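PDB 5HUS: trehalose synthase regulatory protein from Candida albicans, which probably acts as a regulatory subunit of the trehalose synthase complex; this C-terminal domain belongs to the trehalose-phosphatase family of the HAD clan. Local coordinates for residues Y72-L77 with A96-F101. Sequence-based numbering, arbitrary orientation.
Sequences YLLSYL and AENGNF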
# COMPACT_ATOMS: atom_id res chain seq x y z
N TYR A 72 5.21 1.32 9.28
CA TYR A 72 3.92 1.74 8.70
C TYR A 72 3.22 0.58 8.01
O TYR A 72 3.85 -0.19 7.28
CB TYR A 72 4.12 2.88 7.69
CG TYR A 72 4.33 4.20 8.35
CD1 TYR A 72 5.54 4.50 8.98
CD2 TYR A 72 3.32 5.16 8.37
CE1 TYR A 72 5.73 5.72 9.61
CE2 TYR A 72 3.51 6.38 9.00
CZ TYR A 72 4.70 6.65 9.62
OH TYR A 72 4.89 7.86 10.24
N LEU A 73 1.92 0.48 8.25
CA LEU A 73 1.07 -0.45 7.51
C LEU A 73 0.49 0.23 6.27
O LEU A 73 -0.07 1.32 6.37
CB LEU A 73 -0.07 -0.95 8.40
CG LEU A 73 -1.15 -1.75 7.67
CD1 LEU A 73 -0.64 -3.15 7.37
CD2 LEU A 73 -2.44 -1.78 8.49
N LEU A 74 0.63 -0.42 5.12
CA LEU A 74 -0.00 0.05 3.89
C LEU A 74 -1.17 -0.88 3.60
O LEU A 74 -0.98 -2.08 3.42
CB LEU A 74 1.00 0.07 2.72
CG LEU A 74 0.43 0.41 1.33
CD1 LEU A 74 -0.19 1.80 1.29
CD2 LEU A 74 1.51 0.27 0.26
N SER A 75 -2.37 -0.31 3.57
CA SER A 75 -3.60 -1.09 3.52
C SER A 75 -4.58 -0.48 2.55
O SER A 75 -4.62 0.74 2.38
CB SER A 75 -4.23 -1.16 4.92
OG SER A 75 -5.52 -1.75 4.88
N TYR A 76 -5.39 -1.33 1.91
CA TYR A 76 -6.48 -0.86 1.05
C TYR A 76 -7.68 -0.37 1.85
O TYR A 76 -8.57 0.27 1.29
CB TYR A 76 -6.95 -1.96 0.10
CG TYR A 76 -6.05 -2.19 -1.09
CD1 TYR A 76 -6.04 -1.30 -2.15
CD2 TYR A 76 -5.22 -3.30 -1.15
CE1 TYR A 76 -5.21 -1.51 -3.24
CE2 TYR A 76 -4.40 -3.52 -2.23
CZ TYR A 76 -4.39 -2.62 -3.27
OH TYR A 76 -3.57 -2.84 -4.35
N LEU A 77 -7.70 -0.67 3.14
CA LEU A 77 -8.88 -0.38 3.96
C LEU A 77 -9.09 1.11 4.20
O LEU A 77 -8.15 1.91 4.17
CB LEU A 77 -8.77 -1.10 5.30
CG LEU A 77 -8.70 -2.62 5.23
CD1 LEU A 77 -8.54 -3.20 6.63
CD2 LEU A 77 -9.93 -3.22 4.56
N ALA A 96 -3.89 4.51 4.55
CA ALA A 96 -5.21 3.97 4.20
C ALA A 96 -5.54 4.14 2.73
O ALA A 96 -5.02 5.04 2.07
CB ALA A 96 -6.29 4.64 5.05
N GLU A 97 -6.42 3.27 2.23
CA GLU A 97 -6.84 3.25 0.83
C GLU A 97 -5.64 3.36 -0.11
O GLU A 97 -5.62 4.16 -1.05
CB GLU A 97 -7.86 4.35 0.54
CG GLU A 97 -9.14 4.18 1.36
CD GLU A 97 -10.33 4.94 0.81
OE1 GLU A 97 -10.49 5.00 -0.43
OE2 GLU A 97 -11.11 5.47 1.62
N ASN A 98 -4.64 2.55 0.20
CA ASN A 98 -3.45 2.37 -0.63
C ASN A 98 -2.64 3.65 -0.82
O ASN A 98 -1.87 3.75 -1.76
CB ASN A 98 -3.85 1.80 -1.99
CG ASN A 98 -2.69 1.13 -2.70
OD1 ASN A 98 -2.57 1.21 -3.92
ND2 ASN A 98 -1.83 0.48 -1.93
N GLY A 99 -2.81 4.62 0.07
CA GLY A 99 -2.00 5.82 -0.02
C GLY A 99 -2.76 7.13 0.01
O GLY A 99 -2.15 8.19 0.20
N ASN A 100 -4.08 7.08 -0.17
CA ASN A 100 -4.87 8.32 -0.21
C ASN A 100 -4.87 9.07 1.12
O ASN A 100 -5.06 10.29 1.15
CB ASN A 100 -6.31 8.01 -0.64
CG ASN A 100 -6.41 7.70 -2.11
OD1 ASN A 100 -6.40 8.61 -2.95
ND2 ASN A 100 -6.48 6.41 -2.44
N PHE A 101 -4.67 8.35 2.21
CA PHE A 101 -4.67 8.94 3.55
C PHE A 101 -3.55 8.38 4.40
O PHE A 101 -3.27 7.20 4.35
CB PHE A 101 -6.01 8.70 4.24
CG PHE A 101 -7.20 9.09 3.40
CD1 PHE A 101 -7.60 10.42 3.31
CD2 PHE A 101 -7.91 8.13 2.70
CE1 PHE A 101 -8.69 10.77 2.53
CE2 PHE A 101 -8.99 8.48 1.91
CZ PHE A 101 -9.39 9.80 1.83
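Ser75, Tyr76 and Leu77, which follow the C-terminal end of a central strand in this HAD-type Rossmann-like sheet, meet Glu97 and Asn98 in the hairpin connection from the neighbouring parallel strand 93-96 to the antiparallel strand 101-103, where Asn100 and Phe101 both face Ala96 in a classic beta bulge. Two backbone bonds join them: Asn98 N donates to Ser75 O at 2.8 Å, and Glu97 N to Leu77 O at 2.9 Å, the latter donor sitting 39° out of the carbonyl plane. Ser75 OG accepts from Leu77 N, an ST turn within the segment. Glu97 CA adds a CA-H...O contact of 3.5 Å to Tyr76 O.

Beyond the backbone, the Asn98 and Tyr76 side chains run side by side in the same direction, with amide and ring planes 29° apart and ND2 over one ring face. Asn98 CG stands anti to the backbone N (chi1 -159°), which brings it 3.7 Å from Tyr76 CE1; OD1 accepts from Gln196 NE2. Leu74 CD1 packs 3.8 Å from Asn98 ND2 and against the Asn98 backbone. The carboxylate of Glu97 leaves the contact, bonding Thr148 OG1 and the backbone N of Asp146 and Ala147.

Strand 69-74 runs between strands 20-26 and 93-96; Ile255 of helix 254-265 touches both Tyr76 and Asn98, whereas Ala96 and Leu77 pack on helix 79-86.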